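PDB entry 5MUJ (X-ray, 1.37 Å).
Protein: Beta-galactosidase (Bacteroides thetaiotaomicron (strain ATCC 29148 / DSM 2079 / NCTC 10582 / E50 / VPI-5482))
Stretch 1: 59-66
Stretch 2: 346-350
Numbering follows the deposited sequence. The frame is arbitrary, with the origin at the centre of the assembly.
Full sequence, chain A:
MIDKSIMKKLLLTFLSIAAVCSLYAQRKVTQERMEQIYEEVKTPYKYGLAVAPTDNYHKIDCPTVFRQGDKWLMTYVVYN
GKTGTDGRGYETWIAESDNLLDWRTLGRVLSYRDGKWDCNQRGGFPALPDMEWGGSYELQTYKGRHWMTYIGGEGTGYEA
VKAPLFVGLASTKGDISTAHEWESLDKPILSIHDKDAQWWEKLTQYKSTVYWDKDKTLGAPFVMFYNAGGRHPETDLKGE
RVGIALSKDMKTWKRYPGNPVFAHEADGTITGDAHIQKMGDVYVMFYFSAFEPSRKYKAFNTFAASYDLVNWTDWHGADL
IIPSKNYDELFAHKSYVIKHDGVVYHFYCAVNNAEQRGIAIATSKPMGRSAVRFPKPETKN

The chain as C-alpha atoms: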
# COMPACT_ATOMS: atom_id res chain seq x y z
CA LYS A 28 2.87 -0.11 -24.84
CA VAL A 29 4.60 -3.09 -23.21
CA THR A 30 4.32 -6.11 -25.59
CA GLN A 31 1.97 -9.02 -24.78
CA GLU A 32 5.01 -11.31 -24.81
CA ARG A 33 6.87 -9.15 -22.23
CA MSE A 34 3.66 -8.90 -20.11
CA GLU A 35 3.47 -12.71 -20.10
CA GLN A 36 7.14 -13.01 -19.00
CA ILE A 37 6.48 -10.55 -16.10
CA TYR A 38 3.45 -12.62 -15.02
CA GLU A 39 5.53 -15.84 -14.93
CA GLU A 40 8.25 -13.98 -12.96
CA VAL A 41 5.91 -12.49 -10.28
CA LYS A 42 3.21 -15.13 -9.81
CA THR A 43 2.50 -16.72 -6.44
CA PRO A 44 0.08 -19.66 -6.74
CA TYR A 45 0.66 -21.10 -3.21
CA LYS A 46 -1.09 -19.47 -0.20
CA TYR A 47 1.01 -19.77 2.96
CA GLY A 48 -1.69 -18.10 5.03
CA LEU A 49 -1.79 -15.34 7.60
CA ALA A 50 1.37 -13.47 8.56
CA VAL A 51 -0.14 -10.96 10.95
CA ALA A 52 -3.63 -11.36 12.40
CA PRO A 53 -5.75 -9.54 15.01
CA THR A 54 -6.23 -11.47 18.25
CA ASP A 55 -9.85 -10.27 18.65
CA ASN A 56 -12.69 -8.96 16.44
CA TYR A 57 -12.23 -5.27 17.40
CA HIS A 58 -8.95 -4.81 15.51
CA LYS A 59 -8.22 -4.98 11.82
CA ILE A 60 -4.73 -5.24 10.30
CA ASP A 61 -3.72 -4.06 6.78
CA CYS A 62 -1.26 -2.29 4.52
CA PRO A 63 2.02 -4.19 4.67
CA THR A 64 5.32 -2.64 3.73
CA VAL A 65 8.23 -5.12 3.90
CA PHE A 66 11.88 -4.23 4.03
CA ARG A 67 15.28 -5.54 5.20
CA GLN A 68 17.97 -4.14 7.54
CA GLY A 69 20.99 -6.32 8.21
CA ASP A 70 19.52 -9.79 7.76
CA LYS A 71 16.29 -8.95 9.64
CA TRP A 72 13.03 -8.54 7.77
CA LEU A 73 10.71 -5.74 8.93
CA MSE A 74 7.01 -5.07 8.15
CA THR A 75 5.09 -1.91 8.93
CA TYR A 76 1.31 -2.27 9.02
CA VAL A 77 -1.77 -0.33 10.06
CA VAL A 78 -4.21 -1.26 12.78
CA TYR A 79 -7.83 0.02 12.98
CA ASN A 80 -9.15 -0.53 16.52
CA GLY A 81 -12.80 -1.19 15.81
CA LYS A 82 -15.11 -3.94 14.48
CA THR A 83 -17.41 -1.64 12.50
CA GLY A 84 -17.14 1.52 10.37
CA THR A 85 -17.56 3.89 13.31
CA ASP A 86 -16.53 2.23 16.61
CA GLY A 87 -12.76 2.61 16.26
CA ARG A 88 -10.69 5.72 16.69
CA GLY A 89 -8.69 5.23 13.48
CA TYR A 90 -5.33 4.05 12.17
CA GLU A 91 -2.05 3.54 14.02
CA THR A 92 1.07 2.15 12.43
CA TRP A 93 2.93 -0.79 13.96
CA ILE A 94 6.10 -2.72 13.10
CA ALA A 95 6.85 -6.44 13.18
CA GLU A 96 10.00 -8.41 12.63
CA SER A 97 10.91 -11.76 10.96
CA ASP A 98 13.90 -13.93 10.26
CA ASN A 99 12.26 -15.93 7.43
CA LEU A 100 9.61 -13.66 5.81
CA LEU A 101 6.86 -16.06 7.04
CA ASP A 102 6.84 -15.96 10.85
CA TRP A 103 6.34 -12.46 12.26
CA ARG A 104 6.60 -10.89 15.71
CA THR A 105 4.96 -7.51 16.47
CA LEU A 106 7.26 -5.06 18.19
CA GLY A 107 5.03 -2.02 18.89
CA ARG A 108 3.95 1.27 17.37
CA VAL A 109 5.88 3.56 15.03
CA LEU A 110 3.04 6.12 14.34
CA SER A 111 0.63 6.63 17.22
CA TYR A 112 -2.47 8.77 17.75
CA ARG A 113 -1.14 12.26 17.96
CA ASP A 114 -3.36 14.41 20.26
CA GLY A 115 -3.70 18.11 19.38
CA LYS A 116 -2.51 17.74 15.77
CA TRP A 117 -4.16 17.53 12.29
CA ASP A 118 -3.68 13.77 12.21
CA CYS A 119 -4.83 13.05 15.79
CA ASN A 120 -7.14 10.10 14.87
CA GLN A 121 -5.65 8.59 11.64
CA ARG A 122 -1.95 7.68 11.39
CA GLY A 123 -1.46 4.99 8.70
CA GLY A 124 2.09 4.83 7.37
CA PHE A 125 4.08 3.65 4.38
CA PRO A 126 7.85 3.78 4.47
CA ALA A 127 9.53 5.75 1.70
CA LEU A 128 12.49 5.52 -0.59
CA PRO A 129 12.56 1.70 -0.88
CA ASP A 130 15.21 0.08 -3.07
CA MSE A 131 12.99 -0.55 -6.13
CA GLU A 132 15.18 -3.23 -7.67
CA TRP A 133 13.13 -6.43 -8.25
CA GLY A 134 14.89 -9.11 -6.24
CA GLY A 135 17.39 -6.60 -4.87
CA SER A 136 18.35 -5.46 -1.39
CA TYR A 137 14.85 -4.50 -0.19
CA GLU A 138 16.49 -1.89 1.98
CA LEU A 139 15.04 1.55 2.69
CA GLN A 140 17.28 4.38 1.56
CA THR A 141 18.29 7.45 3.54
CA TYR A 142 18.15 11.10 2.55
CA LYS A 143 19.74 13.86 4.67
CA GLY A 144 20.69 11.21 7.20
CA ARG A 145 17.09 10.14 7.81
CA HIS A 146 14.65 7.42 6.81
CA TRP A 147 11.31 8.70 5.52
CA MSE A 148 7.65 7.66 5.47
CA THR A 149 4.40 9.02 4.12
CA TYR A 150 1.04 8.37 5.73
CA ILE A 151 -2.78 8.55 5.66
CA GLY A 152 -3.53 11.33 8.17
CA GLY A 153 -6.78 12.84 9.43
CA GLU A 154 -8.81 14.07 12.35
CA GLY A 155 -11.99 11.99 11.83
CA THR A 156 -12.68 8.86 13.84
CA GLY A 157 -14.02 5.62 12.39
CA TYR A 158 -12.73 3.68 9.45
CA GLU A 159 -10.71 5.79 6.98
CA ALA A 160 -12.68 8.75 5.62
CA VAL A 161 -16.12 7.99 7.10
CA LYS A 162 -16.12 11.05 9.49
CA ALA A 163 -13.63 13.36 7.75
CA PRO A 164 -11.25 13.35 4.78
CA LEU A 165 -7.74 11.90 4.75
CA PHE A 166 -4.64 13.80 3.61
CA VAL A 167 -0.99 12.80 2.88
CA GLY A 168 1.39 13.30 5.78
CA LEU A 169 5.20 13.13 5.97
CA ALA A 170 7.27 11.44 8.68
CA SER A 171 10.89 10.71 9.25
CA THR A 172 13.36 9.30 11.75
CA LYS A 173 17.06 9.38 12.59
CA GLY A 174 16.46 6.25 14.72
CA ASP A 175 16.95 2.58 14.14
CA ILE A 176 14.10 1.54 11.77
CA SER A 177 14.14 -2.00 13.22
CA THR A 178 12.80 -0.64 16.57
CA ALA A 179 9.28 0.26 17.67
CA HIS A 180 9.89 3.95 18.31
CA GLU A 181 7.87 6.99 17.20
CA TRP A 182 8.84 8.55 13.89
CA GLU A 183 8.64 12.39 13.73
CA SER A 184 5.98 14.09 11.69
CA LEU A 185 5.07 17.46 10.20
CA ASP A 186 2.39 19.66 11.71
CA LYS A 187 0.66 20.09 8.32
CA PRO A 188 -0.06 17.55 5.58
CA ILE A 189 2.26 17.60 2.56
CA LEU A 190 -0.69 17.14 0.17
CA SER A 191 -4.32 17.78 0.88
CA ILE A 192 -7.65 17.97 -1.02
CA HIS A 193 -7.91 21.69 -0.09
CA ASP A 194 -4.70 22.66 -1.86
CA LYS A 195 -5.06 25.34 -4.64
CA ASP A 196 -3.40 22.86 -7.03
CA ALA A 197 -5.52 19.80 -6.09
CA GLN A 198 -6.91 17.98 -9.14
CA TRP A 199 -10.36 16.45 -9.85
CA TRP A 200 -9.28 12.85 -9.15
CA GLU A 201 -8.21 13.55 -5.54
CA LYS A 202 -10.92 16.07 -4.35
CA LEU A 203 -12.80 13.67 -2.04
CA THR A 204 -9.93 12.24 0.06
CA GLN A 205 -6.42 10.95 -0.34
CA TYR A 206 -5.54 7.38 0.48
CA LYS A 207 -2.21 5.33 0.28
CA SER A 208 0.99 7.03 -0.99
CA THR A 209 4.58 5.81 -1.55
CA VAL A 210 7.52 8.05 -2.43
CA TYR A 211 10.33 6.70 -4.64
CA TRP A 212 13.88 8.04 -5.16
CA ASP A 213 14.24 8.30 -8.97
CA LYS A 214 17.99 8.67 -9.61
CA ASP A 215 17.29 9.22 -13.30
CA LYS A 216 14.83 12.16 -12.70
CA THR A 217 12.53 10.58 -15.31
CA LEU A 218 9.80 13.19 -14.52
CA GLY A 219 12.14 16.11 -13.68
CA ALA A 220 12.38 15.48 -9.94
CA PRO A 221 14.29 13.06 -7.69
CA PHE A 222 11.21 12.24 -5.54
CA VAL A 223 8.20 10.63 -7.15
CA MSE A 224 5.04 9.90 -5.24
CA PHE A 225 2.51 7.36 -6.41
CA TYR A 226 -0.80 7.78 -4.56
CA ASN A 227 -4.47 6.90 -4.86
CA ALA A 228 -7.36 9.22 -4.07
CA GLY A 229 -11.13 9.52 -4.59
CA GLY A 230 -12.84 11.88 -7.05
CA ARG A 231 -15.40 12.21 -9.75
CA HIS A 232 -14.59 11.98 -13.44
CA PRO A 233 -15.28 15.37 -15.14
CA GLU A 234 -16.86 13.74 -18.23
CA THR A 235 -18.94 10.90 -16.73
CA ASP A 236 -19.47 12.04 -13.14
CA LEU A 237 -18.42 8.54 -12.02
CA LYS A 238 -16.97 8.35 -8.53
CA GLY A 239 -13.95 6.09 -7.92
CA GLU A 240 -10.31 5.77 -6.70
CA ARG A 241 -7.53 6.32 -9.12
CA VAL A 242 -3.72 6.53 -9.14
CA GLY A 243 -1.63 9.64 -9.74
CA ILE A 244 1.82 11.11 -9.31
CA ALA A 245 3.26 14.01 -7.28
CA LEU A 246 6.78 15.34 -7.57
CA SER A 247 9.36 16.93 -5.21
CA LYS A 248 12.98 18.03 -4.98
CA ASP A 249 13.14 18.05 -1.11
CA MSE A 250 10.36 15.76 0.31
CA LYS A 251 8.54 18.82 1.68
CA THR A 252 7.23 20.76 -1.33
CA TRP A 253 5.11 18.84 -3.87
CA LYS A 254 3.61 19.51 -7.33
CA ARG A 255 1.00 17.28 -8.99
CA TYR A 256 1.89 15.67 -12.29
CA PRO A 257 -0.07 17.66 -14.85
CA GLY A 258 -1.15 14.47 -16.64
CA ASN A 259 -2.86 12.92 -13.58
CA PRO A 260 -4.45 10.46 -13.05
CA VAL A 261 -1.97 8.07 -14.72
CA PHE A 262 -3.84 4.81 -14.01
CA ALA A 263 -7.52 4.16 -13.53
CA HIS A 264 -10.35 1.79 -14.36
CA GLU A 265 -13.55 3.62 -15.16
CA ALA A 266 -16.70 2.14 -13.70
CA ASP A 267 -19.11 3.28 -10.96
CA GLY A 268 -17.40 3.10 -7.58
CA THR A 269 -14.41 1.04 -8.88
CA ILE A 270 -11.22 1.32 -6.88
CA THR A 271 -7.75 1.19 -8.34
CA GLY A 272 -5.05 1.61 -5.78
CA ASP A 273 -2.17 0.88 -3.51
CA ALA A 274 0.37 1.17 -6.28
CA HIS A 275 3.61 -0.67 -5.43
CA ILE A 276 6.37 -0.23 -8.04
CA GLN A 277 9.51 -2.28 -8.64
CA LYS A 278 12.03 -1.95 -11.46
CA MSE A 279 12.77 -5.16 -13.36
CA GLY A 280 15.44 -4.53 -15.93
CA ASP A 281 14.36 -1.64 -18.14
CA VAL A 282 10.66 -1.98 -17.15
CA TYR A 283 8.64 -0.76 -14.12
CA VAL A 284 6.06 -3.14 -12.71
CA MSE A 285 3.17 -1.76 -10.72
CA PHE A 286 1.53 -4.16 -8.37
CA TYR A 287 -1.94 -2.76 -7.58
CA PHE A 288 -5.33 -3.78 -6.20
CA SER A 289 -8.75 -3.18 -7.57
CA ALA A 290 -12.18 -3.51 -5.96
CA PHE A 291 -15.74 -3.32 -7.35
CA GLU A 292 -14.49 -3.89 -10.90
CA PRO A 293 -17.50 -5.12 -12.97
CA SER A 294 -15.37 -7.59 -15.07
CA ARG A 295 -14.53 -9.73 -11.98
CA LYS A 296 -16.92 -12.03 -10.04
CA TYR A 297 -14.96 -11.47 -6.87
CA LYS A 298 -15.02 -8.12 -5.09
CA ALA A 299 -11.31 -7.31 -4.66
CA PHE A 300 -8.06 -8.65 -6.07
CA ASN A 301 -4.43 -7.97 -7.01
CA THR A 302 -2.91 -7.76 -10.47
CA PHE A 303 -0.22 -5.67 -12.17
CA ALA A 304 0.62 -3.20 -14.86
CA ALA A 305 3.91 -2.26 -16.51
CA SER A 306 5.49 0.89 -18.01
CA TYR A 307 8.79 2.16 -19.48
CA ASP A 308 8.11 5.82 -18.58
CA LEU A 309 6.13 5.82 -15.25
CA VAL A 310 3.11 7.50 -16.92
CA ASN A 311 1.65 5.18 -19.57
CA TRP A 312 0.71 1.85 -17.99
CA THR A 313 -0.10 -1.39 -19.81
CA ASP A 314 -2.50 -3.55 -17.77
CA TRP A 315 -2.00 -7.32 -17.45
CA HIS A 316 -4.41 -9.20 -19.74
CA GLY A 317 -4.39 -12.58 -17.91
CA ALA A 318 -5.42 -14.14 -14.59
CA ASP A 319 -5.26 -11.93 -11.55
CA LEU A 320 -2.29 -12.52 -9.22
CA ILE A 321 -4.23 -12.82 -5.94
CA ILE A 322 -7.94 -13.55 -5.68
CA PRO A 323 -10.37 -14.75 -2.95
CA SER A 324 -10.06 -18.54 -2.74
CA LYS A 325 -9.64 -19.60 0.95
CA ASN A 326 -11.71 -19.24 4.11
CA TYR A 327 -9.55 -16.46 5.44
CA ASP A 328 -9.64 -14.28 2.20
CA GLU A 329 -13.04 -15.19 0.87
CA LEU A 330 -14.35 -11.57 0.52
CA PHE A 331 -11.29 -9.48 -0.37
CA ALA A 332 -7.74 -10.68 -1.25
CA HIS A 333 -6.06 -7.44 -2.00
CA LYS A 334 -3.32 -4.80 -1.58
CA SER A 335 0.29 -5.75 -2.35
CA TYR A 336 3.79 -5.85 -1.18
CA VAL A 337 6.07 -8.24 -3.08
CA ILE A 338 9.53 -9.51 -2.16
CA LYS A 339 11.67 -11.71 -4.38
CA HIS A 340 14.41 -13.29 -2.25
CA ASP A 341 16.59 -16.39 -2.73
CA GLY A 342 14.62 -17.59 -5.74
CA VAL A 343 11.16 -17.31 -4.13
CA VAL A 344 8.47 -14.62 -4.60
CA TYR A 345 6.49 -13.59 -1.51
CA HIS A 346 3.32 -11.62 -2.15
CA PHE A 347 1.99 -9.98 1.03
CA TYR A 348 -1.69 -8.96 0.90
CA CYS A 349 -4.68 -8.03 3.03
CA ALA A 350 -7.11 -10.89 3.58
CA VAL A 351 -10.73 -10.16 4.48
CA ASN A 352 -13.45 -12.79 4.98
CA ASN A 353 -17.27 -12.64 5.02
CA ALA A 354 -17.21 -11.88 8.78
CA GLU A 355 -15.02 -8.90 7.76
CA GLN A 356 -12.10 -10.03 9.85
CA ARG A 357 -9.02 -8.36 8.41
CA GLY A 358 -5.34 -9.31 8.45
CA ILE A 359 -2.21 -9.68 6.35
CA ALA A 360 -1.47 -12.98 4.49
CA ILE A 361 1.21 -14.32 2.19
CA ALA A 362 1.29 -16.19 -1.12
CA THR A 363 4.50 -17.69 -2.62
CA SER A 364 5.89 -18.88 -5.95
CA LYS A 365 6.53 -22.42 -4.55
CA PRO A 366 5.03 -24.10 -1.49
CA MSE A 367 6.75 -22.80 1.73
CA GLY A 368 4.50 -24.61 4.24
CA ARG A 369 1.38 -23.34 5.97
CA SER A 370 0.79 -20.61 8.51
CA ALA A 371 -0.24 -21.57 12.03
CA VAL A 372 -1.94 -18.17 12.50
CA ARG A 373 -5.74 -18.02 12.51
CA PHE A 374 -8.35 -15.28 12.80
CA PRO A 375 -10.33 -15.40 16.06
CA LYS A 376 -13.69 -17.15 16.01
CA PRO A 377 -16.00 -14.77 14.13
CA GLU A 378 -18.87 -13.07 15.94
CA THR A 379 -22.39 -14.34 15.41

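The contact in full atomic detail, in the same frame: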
# COMPACT_ATOMS: atom_id res chain seq x y z
N LYS A 59 -8.43 -4.58 13.18
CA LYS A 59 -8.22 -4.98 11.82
C LYS A 59 -6.83 -4.55 11.41
O LYS A 59 -6.40 -3.45 11.72
CB LYS A 59 -9.27 -4.31 10.91
CG LYS A 59 -10.70 -4.63 11.28
CD LYS A 59 -11.71 -3.84 10.43
CE LYS A 59 -13.16 -3.89 10.92
NZ LYS A 59 -13.79 -5.23 10.81
N ILE A 60 -6.14 -5.41 10.66
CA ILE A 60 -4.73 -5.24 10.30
C ILE A 60 -4.58 -5.23 8.76
O ILE A 60 -5.07 -6.14 8.08
CB ILE A 60 -3.88 -6.36 10.95
CG1 ILE A 60 -3.80 -6.11 12.46
CG2 ILE A 60 -2.50 -6.43 10.30
CD1 ILE A 60 -3.09 -7.20 13.24
N ASP A 61 -3.82 -4.27 8.23
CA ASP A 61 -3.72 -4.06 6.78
C ASP A 61 -2.41 -3.37 6.40
O ASP A 61 -1.59 -2.99 7.27
CB ASP A 61 -4.96 -3.19 6.39
CG ASP A 61 -5.35 -3.22 4.92
OD1 ASP A 61 -4.59 -3.61 4.03
OD2 ASP A 61 -6.50 -2.80 4.67
N CYS A 62 -2.20 -3.23 5.10
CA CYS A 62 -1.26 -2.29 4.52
C CYS A 62 0.19 -2.61 4.85
O CYS A 62 0.85 -1.81 5.47
CB CYS A 62 -1.54 -0.85 4.97
SG CYS A 62 -3.17 -0.16 4.60
N PRO A 63 0.65 -3.84 4.50
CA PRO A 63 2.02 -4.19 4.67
C PRO A 63 3.03 -3.43 3.81
O PRO A 63 2.81 -3.22 2.60
CB PRO A 63 2.06 -5.68 4.28
CG PRO A 63 0.99 -5.78 3.23
CD PRO A 63 -0.09 -4.91 3.78
N THR A 64 4.14 -3.06 4.45
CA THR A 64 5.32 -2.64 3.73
C THR A 64 6.47 -3.46 4.30
O THR A 64 6.72 -3.42 5.51
CB THR A 64 5.61 -1.14 3.92
OG1 THR A 64 4.43 -0.38 3.66
CG2 THR A 64 6.69 -0.65 2.96
N VAL A 65 7.15 -4.20 3.44
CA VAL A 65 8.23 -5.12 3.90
C VAL A 65 9.58 -4.63 3.42
O VAL A 65 9.76 -4.27 2.25
CB VAL A 65 8.03 -6.59 3.46
CG1 VAL A 65 9.25 -7.47 3.87
CG2 VAL A 65 6.76 -7.17 4.05
N PHE A 66 10.53 -4.64 4.34
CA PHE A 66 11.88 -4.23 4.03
C PHE A 66 12.91 -4.97 4.90
O PHE A 66 12.56 -5.69 5.81
CB PHE A 66 12.02 -2.72 4.15
CG PHE A 66 11.56 -2.16 5.46
CD1 PHE A 66 10.20 -1.97 5.69
CD2 PHE A 66 12.46 -1.75 6.44
CE1 PHE A 66 9.75 -1.47 6.90
CE2 PHE A 66 12.02 -1.22 7.63
CZ PHE A 66 10.66 -1.06 7.84
N HIS A 346 4.29 -12.65 -1.90
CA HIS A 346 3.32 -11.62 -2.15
C HIS A 346 2.49 -11.45 -0.87
O HIS A 346 1.66 -12.30 -0.55
CB HIS A 346 2.45 -11.99 -3.34
CG HIS A 346 1.62 -10.85 -3.87
ND1 HIS A 346 1.37 -10.70 -5.21
CD2 HIS A 346 0.90 -9.85 -3.25
CE1 HIS A 346 0.58 -9.65 -5.42
NE2 HIS A 346 0.29 -9.12 -4.25
N PHE A 347 2.74 -10.33 -0.16
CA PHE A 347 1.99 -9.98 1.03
C PHE A 347 0.72 -9.23 0.66
O PHE A 347 0.75 -8.33 -0.21
CB PHE A 347 2.84 -9.11 1.97
CG PHE A 347 4.07 -9.82 2.48
CD1 PHE A 347 5.22 -9.91 1.70
CD2 PHE A 347 4.08 -10.43 3.74
CE1 PHE A 347 6.37 -10.59 2.16
CE2 PHE A 347 5.22 -11.12 4.19
CZ PHE A 347 6.35 -11.18 3.40
N TYR A 348 -0.40 -9.58 1.27
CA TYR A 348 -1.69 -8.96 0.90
C TYR A 348 -2.62 -8.93 2.06
O TYR A 348 -2.34 -9.56 3.08
CB TYR A 348 -2.33 -9.68 -0.29
CG TYR A 348 -2.84 -11.11 -0.05
CD1 TYR A 348 -1.99 -12.24 -0.15
CD2 TYR A 348 -4.13 -11.34 0.35
CE1 TYR A 348 -2.50 -13.50 0.03
CE2 TYR A 348 -4.64 -12.61 0.56
CZ TYR A 348 -3.79 -13.71 0.42
OH TYR A 348 -4.27 -15.02 0.60
N CYS A 349 -3.68 -8.14 1.97
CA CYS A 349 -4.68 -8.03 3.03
C CYS A 349 -5.83 -8.97 2.74
O CYS A 349 -6.43 -8.92 1.65
CB CYS A 349 -5.20 -6.58 3.17
SG CYS A 349 -6.57 -6.40 4.33
N ALA A 350 -6.09 -9.87 3.70
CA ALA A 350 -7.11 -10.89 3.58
C ALA A 350 -8.29 -10.46 4.43
O ALA A 350 -8.10 -10.13 5.61
CB ALA A 350 -6.54 -12.21 4.12

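Residues 59-66 and 346-350 lie nearly three hundred positions apart in sequence, yet they run side by side as two strands, close to antiparallel, with 159° between their directions and a closest axial approach of 6.5 Å. No hydrogen bond crosses between them. The contact is made largely through side chains packing by van der Waals contact, and it buries a modest 261 Å² in all.

Phe347 covers the most surface. Phe347 CA lies 6.8 Å from Pro63 CA, and the Phe347 side chain points toward the first strand, with chi1 in the m well. Val65 CG2 sits 3.8 Å from the centroid of the Phe347 ring and only 8° off the ring normal, so the methyl rests squarely over the face, a CH-pi contact. A branched aliphatic residue suits this place because its compact methyl can settle on the flat, electron-rich aromatic surface without needing a polar partner. Pro63 extends the same apolar patch: its CG approaches Phe347 CB at 4.0 Å. Proline has no backbone NH to leave unsatisfied, and its ring offers a rigid hydrocarbon surface. Thr64, between Pro63 and Val65, points away.

Cys349 is the second centre, nearly as well covered as Phe347. Here the backbones come closer, with the CA atoms of Asp61 and Cys349 5.5 Å apart. A short side chain suits this limited space: the small thiol, chi1 t, points toward the first strand, and its polarizable sulfur packs well, with SG 4.0 Å from Ile60 O. Asp61 starts out sideways, but its carboxylate comes nearer, placing OD1 3.2 Å from Cys349 CB, a close contact rather than a hydrogen bond. The buried carboxylate finds its polar partners otherwise: Asp61 OD1 accepts a weak hydrogen bond from Cys62 N at 2.6 Å, and OD2 is bonded elsewhere in the structure.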